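Local coordinates for protein transcriptional regulator (Rhodococcus sp., PDB 2O0Y) that probably binds DNA and regulates transcription as a member of the IclR family, pairing a helix-turn-helix domain with a GAF-like C-terminal domain, at residues B[93-99]-B[254-259]; B[99-103]-B[247-251]; B[103-107]-B[128-132]; B[152-156]-B[207-211]. All blocks are in the same frame, centred on the assembly; numbering follows the deposited sequence.

How the contacts relate
Following the chain past the helix-turn-helix domain and helix 86-92, contact 1 comes first: the segment 93-99, which leads into helix 97-110, meets 254-259 near the C terminus, closing the longest loop, with the other three contacts inside it. Contact 2 starts from the shared Val99 and pairs helix 97-110 with helix 237-254. Contact 3 leaves the same helix at Met103, shared with contact 2, and closes a short loop through the hairpin of strands 113-120 and 123-130. Contact 4, after contact 3 in series, lies within the loops of contacts 1 and 2 and sets helix 152-157 against strand 205-213. Ala248 of contact 2 touches Phe210 of contact 4, linking the helix pair to the sheet.

Contact 1: B[93-99]-B[254-259]; sequences WAPPEEV and IGLPGL
Trp93 reaches from the turn before helix 97-110 to Pro257 and Leu259 of the C-terminal tail. Its CB, with CG anti to the backbone N (chi1 180°), leads to an indole whose pyrrole side looks at Pro257 and Gly258. NE1 donates to Pro257 O at 3.0 Å. This bond is nearly straight (166°) and lies in both the ring plane and the carbonyl plane, which fixes the rotation of the indole. Farther out, CZ2 meets Leu259 CG at 3.6 Å and CH2 meets Leu259 CD1; the leucine crosses the ring at about a right angle, its CD2 over the rim of one face while Pro95 N lies over the opposite face. Gly258 CA, which carries no side chain, passes 3.9 Å from Trp93 NE1. A water donates to both Ala94 O and Pro257 O, a second link between the segments.

Beyond the tryptophan the contact is largely apolar. Pro96 CG faces Pro257 CD at 3.9 Å, ring rim to ring rim, and also lies 3.6 Å from Gly255 O, a buried oxygen without a polar partner. Val99 CG2 slides past Ile254 CG2 at 3.7 Å, and Val99 CG1 approaches Leu256 CD2. Pro96 is the N-cap of helix 97-110, and Gly255, with positive phi, follows helix 237-254: the arrangement joins the start of one helix to the end of its antiparallel partner, the pair that packs on the GAF-like sheet.

Contact 2: B[99-103]-B[247-251]; sequences VVDIM and AAEEI
Ile102 of helix 97-110 and Ala247 of helix 237-254 meet in an antiparallel helix pair that packs on the sheet of the GAF-like domain. The short axes run at 178° to each other and approach to 9.9 Å. The small Ala247 leaves a hollow that receives the branch methyl of Ile102: CG2 lies 3.6 Å from Ala247 CB. The other arm of Ile102 takes a different course. Its CG1 stands anti to the carbonyl carbon (chi1 -71°), and CD1 reaches 3.7 Å from Glu250 CB, against the aliphatic base of that more exposed side chain.

Ile251 is the matching bump from the second helix. It enters between Val99, Ile102 and Met103, with its CG2 set 4.0 Å from Val99 CG1, the two side chains crossing at about a right angle. Its longer arm points the other way along helix 97-110, so that CD1 fits between Ile102 and Met103. No hydrogen bond joins the segments; the contact rests mainly on the fit of apolar side chains. Leu223 of strand 219-228 touches both Ala247 and Ile251 from the sheet. Ile251 CD1 itself lies 3.9 Å from Ile102 CG2 and 4.0 Å from CG of the selenomethionine Met103.

Contact 3: B[103-107]-B[128-132]; sequences MRQLS and AQCES
Cys130 points its thiol at the turn of helix 97-110 formed by Met103 and Arg104. With SG anti to the carbonyl carbon (chi1 -71°), the sulfur lodges against the helix, 3.6 Å from the backbone N of Arg104 and 3.7 Å from Met103 CB. Cys130 CB lies over the next backbone atoms, near Met103 O and Arg104 CA. Arg104 contributes its backbone N and, more loosely, its CB; its guanidinium group turns to Asp101 in a salt bridge.

The selenomethionine Met103 reaches back toward the N-terminal end of the segment 128-132. Its chain is extended to SE and then bends (chi3 58°), which brings CE down on the strand backbone, 3.6 Å from Ala128 O and 4.1 Å from Ala128 CB. One turn later Ser107 faces the chain just after the strand ends. Its OG is anti to the backbone N and comes 3.4 Å from Ser132 CA, but it makes no hydrogen bond across the contact; Glu112 O is its partner. Ser132 OG likewise pairs outside, with Gly111 O and Ala134 N.

The helix and strand axes make an angle of 37° at a closest approach of 8.2 Å. Strand 123-130 pairs antiparallel with strand 113-120, whose Val114 also touches Met103 and Ser107, while Leu106 faces helix 237-254 and strand 219-228. Helix 97-110 thus lies along this hairpin at a shallow angle, beside helix 237-254.

Contact 4: B[152-156]-B[207-211]; sequences AAGKI and GLSFP
In the GAF-like domain, the short helix 152-157 lies along strand 205-213 of the central antiparallel sheet, where Ile156 and Ala152 meet Ser209. The axes run nearly the same way, 23° apart, and come within 7.3 Å, a close approach consistent with the small Ala152, Ala153, Gly207 and Ser209 where they meet. Ala152 CB sits 3.7 Å from Gly207 O and equally near Ser209 CB, above a strand position that has no side chain.

Ser209 points at the helix, its side chain set among Ala152, Ala153 and Ile156. Its OG, anti to the backbone N (chi1 -162°), passes 3.4 Å from Ala153 CA, while its CB meets Ile156 CG1 at 3.5 Å, a tight carbon pair. The hydroxyl makes no bond to the helix; it is hydrogen-bonded to Thr224 OG1 of the adjoining strand 219-228, which satisfies this buried group. Strand 205-213 lies between strands 219-228 and 195-198, and Phe210 and Leu208 point to its other face, where helix 237-254 packs. The sheet is therefore sandwiched here between helix 152-157 and helix 237-254.

Ile156 spreads its two branches along the strand. CG2 rests 3.6 Å from Pro211 CA, and the isoleucine crosses the proline ring at about a right angle. The longer arm folds back (chi2 -70°), placing CD1 3.6 Å from Ser209 O and 4.0 Å from Pro211 CD.

Contact 1: B[93-99]-B[254-259]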
loop_
_atom_site.group_PDB
_atom_site.type_symbol
_atom_site.label_atom_id
_atom_site.label_comp_id
_atom_site.label_asym_id
_atom_site.label_seq_id
_atom_site.Cartn_x
_atom_site.Cartn_y
_atom_site.Cartn_z
ATOM N N TRP B 93 6.233 4.491 9.702
ATOM C CA TRP B 93 5.128 5.262 10.236
ATOM C C TRP B 93 5.217 5.266 11.764
ATOM O O TRP B 93 5.477 4.220 12.354
ATOM C CB TRP B 93 3.742 4.709 9.794
ATOM C CG TRP B 93 2.635 5.543 10.385
ATOM C CD1 TRP B 93 2.131 6.705 9.872
ATOM C CD2 TRP B 93 1.961 5.325 11.635
ATOM N NE1 TRP B 93 1.188 7.228 10.730
ATOM C CE2 TRP B 93 1.051 6.393 11.810
ATOM C CE3 TRP B 93 2.034 4.325 12.627
ATOM C CZ2 TRP B 93 0.228 6.507 12.948
ATOM C CZ3 TRP B 93 1.201 4.429 13.761
ATOM C CH2 TRP B 93 0.313 5.503 13.907
ATOM N N ALA B 94 4.965 6.410 12.395
ATOM C CA ALA B 94 4.833 6.490 13.848
ATOM C C ALA B 94 3.846 7.578 14.124
ATOM O O ALA B 94 3.736 8.485 13.312
ATOM C CB ALA B 94 6.158 6.857 14.472
ATOM N N PRO B 95 3.101 7.521 15.268
ATOM C CA PRO B 95 2.233 8.668 15.604
ATOM C C PRO B 95 3.063 9.922 15.884
ATOM O O PRO B 95 4.256 9.798 16.159
ATOM C CB PRO B 95 1.493 8.216 16.885
ATOM C CG PRO B 95 1.816 6.695 17.036
ATOM C CD PRO B 95 3.073 6.448 16.291
ATOM N N PRO B 96 2.443 11.119 15.855
ATOM C CA PRO B 96 3.220 12.258 16.328
ATOM C C PRO B 96 3.776 11.969 17.737
ATOM O O PRO B 96 3.117 11.282 18.540
ATOM C CB PRO B 96 2.185 13.370 16.370
ATOM C CG PRO B 96 1.203 13.030 15.340
ATOM C CD PRO B 96 1.084 11.529 15.435
ATOM N N GLU B 97 4.987 12.442 18.030
ATOM C CA GLU B 97 5.604 12.171 19.318
ATOM C C GLU B 97 4.709 12.673 20.476
ATOM O O GLU B 97 4.658 12.041 21.537
ATOM C CB GLU B 97 7.080 12.676 19.337
ATOM C CG GLU B 97 7.368 13.872 20.172
ATOM C CD GLU B 97 8.847 14.349 20.030
ATOM N N GLU B 98 3.957 13.755 20.266
ATOM C CA GLU B 98 2.977 14.226 21.279
ATOM C C GLU B 98 1.830 13.262 21.498
ATOM O O GLU B 98 1.265 13.224 22.581
ATOM C CB GLU B 98 2.354 15.561 20.890
ATOM C CG GLU B 98 3.251 16.763 21.127
ATOM C CD GLU B 98 2.504 18.093 20.947
ATOM O OE1 GLU B 98 1.416 18.090 20.283
ATOM O OE2 GLU B 98 3.026 19.133 21.455
ATOM N N VAL B 99 1.457 12.513 20.463
ATOM C CA VAL B 99 0.456 11.453 20.632
ATOM C C VAL B 99 1.067 10.279 21.430
ATOM O O VAL B 99 0.440 9.714 22.324
ATOM C CB VAL B 99 -0.033 10.986 19.260
ATOM C CG1 VAL B 99 -0.690 9.573 19.334
ATOM C CG2 VAL B 99 -0.963 12.098 18.603
ATOM N N ILE B 254 -4.955 16.601 17.981
ATOM C CA ILE B 254 -3.615 16.683 17.373
ATOM C C ILE B 254 -3.655 16.133 15.945
ATOM O O ILE B 254 -3.129 16.751 15.019
ATOM C CB ILE B 254 -2.578 15.876 18.230
ATOM C CG1 ILE B 254 -2.278 16.625 19.523
ATOM C CG2 ILE B 254 -1.255 15.645 17.492
ATOM C CD1 ILE B 254 -1.695 15.743 20.614
ATOM N N GLY B 255 -4.215 14.934 15.778
ATOM C CA GLY B 255 -4.388 14.386 14.454
ATOM C C GLY B 255 -3.406 13.263 14.214
ATOM O O GLY B 255 -2.357 13.220 14.869
ATOM N N LEU B 256 -3.729 12.359 13.282
ATOM C CA LEU B 256 -2.886 11.193 13.046
ATOM C C LEU B 256 -2.501 11.139 11.574
ATOM O O LEU B 256 -3.086 10.374 10.833
ATOM C CB LEU B 256 -3.613 9.922 13.451
ATOM C CG LEU B 256 -3.824 9.729 14.974
ATOM C CD1 LEU B 256 -4.844 8.650 15.210
ATOM C CD2 LEU B 256 -2.489 9.348 15.653
ATOM N N PRO B 257 -1.523 11.965 11.167
ATOM C CA PRO B 257 -1.077 12.007 9.769
ATOM C C PRO B 257 -0.700 10.602 9.307
ATOM O O PRO B 257 0.035 9.896 9.997
ATOM C CB PRO B 257 0.149 12.913 9.842
ATOM C CG PRO B 257 -0.156 13.843 10.997
ATOM C CD PRO B 257 -0.744 12.906 12.007
ATOM N N GLY B 258 -1.208 10.162 8.178
ATOM C CA GLY B 258 -0.897 8.783 7.763
ATOM C C GLY B 258 -2.048 7.837 7.957
ATOM O O GLY B 258 -2.167 6.867 7.235
ATOM N N LEU B 259 -2.884 8.136 8.956
ATOM C CA LEU B 259 -4.141 7.455 9.240
ATOM C C LEU B 259 -5.244 8.475 9.020
ATOM O O LEU B 259 -6.248 8.151 8.424
ATOM C CB LEU B 259 -4.224 7.000 10.720
ATOM C CG LEU B 259 -3.041 6.289 11.374
ATOM C CD1 LEU B 259 -3.379 5.806 12.761
ATOM C CD2 LEU B 259 -2.618 5.107 10.518
HETATM O O HOH W 1 1.916 10.350 12.226
#

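Contact 2: B[99-103]-B[247-251]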
loop_
_atom_site.group_PDB
_atom_site.type_symbol
_atom_site.label_atom_id
_atom_site.label_comp_id
_atom_site.label_asym_id
_atom_site.label_seq_id
_atom_site.Cartn_x
_atom_site.Cartn_y
_atom_site.Cartn_z
ATOM N N VAL B 99 1.457 12.513 20.463
ATOM C CA VAL B 99 0.456 11.453 20.632
ATOM C C VAL B 99 1.067 10.279 21.430
ATOM O O VAL B 99 0.440 9.714 22.324
ATOM C CB VAL B 99 -0.033 10.986 19.260
ATOM C CG1 VAL B 99 -0.690 9.573 19.334
ATOM C CG2 VAL B 99 -0.963 12.098 18.603
ATOM N N VAL B 100 2.286 9.886 21.115
ATOM C CA VAL B 100 2.972 8.864 21.943
ATOM C C VAL B 100 3.087 9.296 23.416
ATOM O O VAL B 100 2.768 8.504 24.314
ATOM C CB VAL B 100 4.312 8.448 21.351
ATOM C CG1 VAL B 100 4.894 7.314 22.150
ATOM C CG2 VAL B 100 4.082 7.962 19.888
ATOM N N ASP B 101 3.461 10.543 23.673
ATOM C CA ASP B 101 3.434 11.072 25.064
ATOM C C ASP B 101 2.065 10.864 25.727
ATOM O O ASP B 101 1.983 10.409 26.872
ATOM C CB ASP B 101 3.766 12.566 25.128
ATOM C CG ASP B 101 5.178 12.868 24.709
ATOM O OD1 ASP B 101 6.005 11.940 24.672
ATOM O OD2 ASP B 101 5.448 14.057 24.386
ATOM N N ILE B 102 0.985 11.188 25.024
ATOM C CA ILE B 102 -0.357 11.021 25.632
ATOM C C ILE B 102 -0.625 9.551 25.935
ATOM O O ILE B 102 -1.164 9.229 26.969
ATOM C CB ILE B 102 -1.485 11.606 24.713
ATOM C CG1 ILE B 102 -1.432 13.140 24.696
ATOM C CG2 ILE B 102 -2.860 11.125 25.150
ATOM C CD1 ILE B 102 -2.159 13.751 23.443
HETATM N N MSE B 103 -0.243 8.650 25.044
HETATM C CA MSE B 103 -0.482 7.212 25.239
HETATM C C MSE B 103 0.356 6.712 26.406
HETATM O O MSE B 103 -0.068 5.865 27.201
HETATM C CB MSE B 103 -0.089 6.467 23.959
HETATM C CG MSE B 103 -0.931 6.793 22.752
HETATM SE SE MSE B 103 -0.244 5.859 21.129
HETATM C CE MSE B 103 -0.307 3.960 21.681
ATOM N N ALA B 247 -7.729 11.247 26.641
ATOM C CA ALA B 247 -6.582 10.958 25.752
ATOM C C ALA B 247 -7.042 10.876 24.322
ATOM O O ALA B 247 -6.398 11.423 23.411
ATOM C CB ALA B 247 -5.952 9.618 26.172
ATOM N N ALA B 248 -8.139 10.161 24.092
ATOM C CA ALA B 248 -8.672 10.040 22.720
ATOM C C ALA B 248 -9.009 11.433 22.140
ATOM O O ALA B 248 -8.703 11.768 20.989
ATOM C CB ALA B 248 -9.914 9.121 22.720
ATOM N N GLU B 249 -9.635 12.258 22.960
ATOM C CA GLU B 249 -10.045 13.588 22.536
ATOM C C GLU B 249 -8.792 14.372 22.143
ATOM O O GLU B 249 -8.769 15.008 21.097
ATOM C CB GLU B 249 -10.784 14.292 23.675
ATOM C CG GLU B 249 -12.182 13.695 23.942
ATOM C CD GLU B 249 -12.975 14.358 25.093
ATOM O OE1 GLU B 249 -12.413 15.234 25.814
ATOM O OE2 GLU B 249 -14.172 13.979 25.281
ATOM N N GLU B 250 -7.771 14.341 23.005
ATOM C CA GLU B 250 -6.499 15.057 22.784
ATOM C C GLU B 250 -5.768 14.573 21.536
ATOM O O GLU B 250 -5.251 15.363 20.789
ATOM C CB GLU B 250 -5.596 14.897 23.998
ATOM C CG GLU B 250 -6.117 15.677 25.240
ATOM C CD GLU B 250 -5.521 15.203 26.544
ATOM O OE1 GLU B 250 -4.419 14.646 26.543
ATOM O OE2 GLU B 250 -6.159 15.395 27.602
ATOM N N ILE B 251 -5.702 13.253 21.343
ATOM C CA ILE B 251 -5.051 12.645 20.161
ATOM C C ILE B 251 -5.810 12.997 18.864
ATOM O O ILE B 251 -5.202 13.337 17.827
ATOM C CB ILE B 251 -4.921 11.080 20.356
ATOM C CG1 ILE B 251 -3.868 10.766 21.429
ATOM C CG2 ILE B 251 -4.552 10.410 19.071
ATOM C CD1 ILE B 251 -3.979 9.295 21.935
#

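Contact 3: B[103-107]-B[128-132]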
loop_
_atom_site.group_PDB
_atom_site.type_symbol
_atom_site.label_atom_id
_atom_site.label_comp_id
_atom_site.label_asym_id
_atom_site.label_seq_id
_atom_site.Cartn_x
_atom_site.Cartn_y
_atom_site.Cartn_z
HETATM N N MSE B 103 -0.243 8.650 25.044
HETATM C CA MSE B 103 -0.482 7.212 25.239
HETATM C C MSE B 103 0.356 6.712 26.406
HETATM O O MSE B 103 -0.068 5.865 27.201
HETATM C CB MSE B 103 -0.089 6.467 23.959
HETATM C CG MSE B 103 -0.931 6.793 22.752
HETATM SE SE MSE B 103 -0.244 5.859 21.129
HETATM C CE MSE B 103 -0.307 3.960 21.681
ATOM N N ARG B 104 1.578 7.209 26.488
ATOM C CA ARG B 104 2.472 6.824 27.578
ATOM C C ARG B 104 1.891 7.264 28.912
ATOM O O ARG B 104 1.808 6.472 29.873
ATOM C CB ARG B 104 3.890 7.412 27.347
ATOM C CG ARG B 104 4.926 6.756 28.216
ATOM C CD ARG B 104 6.259 7.504 28.172
ATOM N NE ARG B 104 6.787 7.450 26.786
ATOM C CZ ARG B 104 6.891 8.490 25.962
ATOM N NH1 ARG B 104 7.381 8.278 24.748
ATOM N NH2 ARG B 104 6.535 9.732 26.341
ATOM N N GLN B 105 1.407 8.507 28.977
ATOM C CA GLN B 105 0.811 8.971 30.228
ATOM C C GLN B 105 -0.463 8.182 30.601
ATOM O O GLN B 105 -0.702 7.843 31.767
ATOM C CB GLN B 105 0.571 10.488 30.173
ATOM C CG GLN B 105 0.109 11.085 31.501
ATOM C CD GLN B 105 1.165 10.960 32.584
ATOM O OE1 GLN B 105 2.345 11.209 32.336
ATOM N NE2 GLN B 105 0.744 10.561 33.797
ATOM N N LEU B 106 -1.283 7.876 29.624
ATOM C CA LEU B 106 -2.483 7.037 29.816
ATOM C C LEU B 106 -2.072 5.693 30.391
ATOM O O LEU B 106 -2.729 5.175 31.304
ATOM C CB LEU B 106 -3.193 6.799 28.443
ATOM C CG LEU B 106 -4.466 5.960 28.553
ATOM C CD1 LEU B 106 -5.420 6.575 29.655
ATOM C CD2 LEU B 106 -5.136 5.827 27.172
ATOM N N SER B 107 -1.023 5.096 29.837
ATOM C CA SER B 107 -0.534 3.815 30.396
ATOM C C SER B 107 -0.126 3.963 31.866
ATOM O O SER B 107 -0.510 3.154 32.723
ATOM C CB SER B 107 0.614 3.259 29.571
ATOM O OG SER B 107 0.923 1.996 30.070
ATOM N N ALA B 128 0.774 1.190 17.101
ATOM C CA ALA B 128 1.628 1.752 18.140
ATOM C C ALA B 128 1.149 1.296 19.503
ATOM O O ALA B 128 -0.032 0.981 19.653
ATOM C CB ALA B 128 1.626 3.331 18.078
ATOM N N GLN B 129 2.067 1.230 20.487
ATOM C CA GLN B 129 1.752 0.593 21.778
ATOM C C GLN B 129 2.566 1.192 22.907
ATOM O O GLN B 129 3.753 1.459 22.707
ATOM C CB GLN B 129 2.117 -0.893 21.658
ATOM C CG GLN B 129 1.773 -1.773 22.871
ATOM C CD GLN B 129 2.030 -3.247 22.582
ATOM O OE1 GLN B 129 3.186 -3.669 22.514
ATOM N NE2 GLN B 129 0.941 -4.035 22.358
ATOM N N CYS B 130 1.963 1.403 24.071
ATOM C CA CYS B 130 2.722 1.782 25.255
ATOM C C CYS B 130 2.396 0.771 26.340
ATOM O O CYS B 130 1.270 0.751 26.861
ATOM C CB CYS B 130 2.322 3.177 25.730
ATOM S SG CYS B 130 2.937 4.450 24.558
ATOM N N GLU B 131 3.351 -0.093 26.661
ATOM C CA GLU B 131 3.086 -1.136 27.642
ATOM C C GLU B 131 3.160 -0.563 29.038
ATOM O O GLU B 131 3.965 0.333 29.315
ATOM C CB GLU B 131 4.111 -2.222 27.520
ATOM C CG GLU B 131 3.891 -3.169 26.302
ATOM C CD GLU B 131 4.977 -4.226 26.303
ATOM O OE1 GLU B 131 5.010 -5.030 27.245
ATOM O OE2 GLU B 131 5.834 -4.216 25.413
ATOM N N SER B 132 2.350 -1.089 29.940
ATOM C CA SER B 132 2.478 -0.723 31.341
ATOM C C SER B 132 3.623 -1.542 31.989
ATOM O O SER B 132 4.236 -2.392 31.350
ATOM C CB SER B 132 1.159 -0.927 32.084
ATOM O OG SER B 132 0.939 -2.272 32.494
#

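Contact 4: B[152-156]-B[207-211]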
loop_
_atom_site.group_PDB
_atom_site.type_symbol
_atom_site.label_atom_id
_atom_site.label_comp_id
_atom_site.label_asym_id
_atom_site.label_seq_id
_atom_site.Cartn_x
_atom_site.Cartn_y
_atom_site.Cartn_z
ATOM N N ALA B 152 -12.906 -5.139 22.176
ATOM C CA ALA B 152 -13.425 -3.776 22.140
ATOM C C ALA B 152 -12.952 -3.010 20.911
ATOM O O ALA B 152 -13.748 -2.339 20.284
ATOM C CB ALA B 152 -12.995 -3.011 23.394
ATOM N N ALA B 153 -11.660 -3.089 20.594
ATOM C CA ALA B 153 -11.089 -2.364 19.459
ATOM C C ALA B 153 -11.808 -2.747 18.171
ATOM O O ALA B 153 -12.149 -1.868 17.377
ATOM C CB ALA B 153 -9.614 -2.638 19.333
ATOM N N GLY B 154 -12.042 -4.046 17.947
ATOM C CA GLY B 154 -12.690 -4.481 16.707
ATOM C C GLY B 154 -14.038 -3.797 16.475
ATOM O O GLY B 154 -14.344 -3.351 15.371
ATOM N N LYS B 155 -14.885 -3.749 17.508
ATOM C CA LYS B 155 -16.183 -3.086 17.387
ATOM C C LYS B 155 -16.093 -1.556 17.227
ATOM O O LYS B 155 -16.975 -0.942 16.653
ATOM C CB LYS B 155 -17.087 -3.468 18.564
ATOM C CG LYS B 155 -17.639 -4.900 18.413
ATOM C CD LYS B 155 -18.403 -5.381 19.678
ATOM C CE LYS B 155 -17.548 -6.289 20.583
ATOM N NZ LYS B 155 -17.346 -7.705 20.035
ATOM N N ILE B 156 -15.031 -0.940 17.740
ATOM C CA ILE B 156 -14.811 0.496 17.504
ATOM C C ILE B 156 -14.412 0.689 16.034
ATOM O O ILE B 156 -14.989 1.511 15.356
ATOM C CB ILE B 156 -13.757 1.108 18.461
ATOM C CG1 ILE B 156 -14.301 1.163 19.917
ATOM C CG2 ILE B 156 -13.289 2.506 17.963
ATOM C CD1 ILE B 156 -15.426 2.186 20.118
ATOM N N GLY B 207 -11.104 -5.226 27.731
ATOM C CA GLY B 207 -10.605 -4.162 26.869
ATOM C C GLY B 207 -11.544 -2.986 26.936
ATOM O O GLY B 207 -12.767 -3.161 27.056
ATOM N N LEU B 208 -10.990 -1.780 26.922
ATOM C CA LEU B 208 -11.818 -0.576 26.762
ATOM C C LEU B 208 -11.246 0.123 25.527
ATOM O O LEU B 208 -10.041 0.356 25.479
ATOM C CB LEU B 208 -11.620 0.327 27.975
ATOM C CG LEU B 208 -12.092 1.787 27.949
ATOM C CD1 LEU B 208 -13.635 1.904 27.827
ATOM C CD2 LEU B 208 -11.616 2.424 29.235
ATOM N N SER B 209 -12.091 0.501 24.568
ATOM C CA SER B 209 -11.634 1.173 23.341
ATOM C C SER B 209 -12.417 2.447 23.054
ATOM O O SER B 209 -13.634 2.477 23.204
ATOM C CB SER B 209 -11.783 0.247 22.127
ATOM O OG SER B 209 -10.977 0.699 21.017
ATOM N N PHE B 210 -11.726 3.523 22.672
ATOM C CA PHE B 210 -12.393 4.767 22.247
ATOM C C PHE B 210 -12.022 4.999 20.774
ATOM O O PHE B 210 -10.901 4.681 20.374
ATOM C CB PHE B 210 -11.895 5.977 23.081
ATOM C CG PHE B 210 -12.682 6.194 24.349
ATOM C CD1 PHE B 210 -12.464 5.394 25.459
ATOM C CD2 PHE B 210 -13.665 7.174 24.418
ATOM C CE1 PHE B 210 -13.209 5.568 26.650
ATOM C CE2 PHE B 210 -14.398 7.349 25.601
ATOM C CZ PHE B 210 -14.162 6.549 26.699
ATOM N N PRO B 211 -12.932 5.632 19.987
ATOM C CA PRO B 211 -12.572 5.953 18.629
ATOM C C PRO B 211 -11.582 7.112 18.585
ATOM O O PRO B 211 -11.691 8.071 19.360
ATOM C CB PRO B 211 -13.909 6.406 17.992
ATOM C CG PRO B 211 -14.785 6.811 19.108
ATOM C CD PRO B 211 -14.301 6.060 20.334
#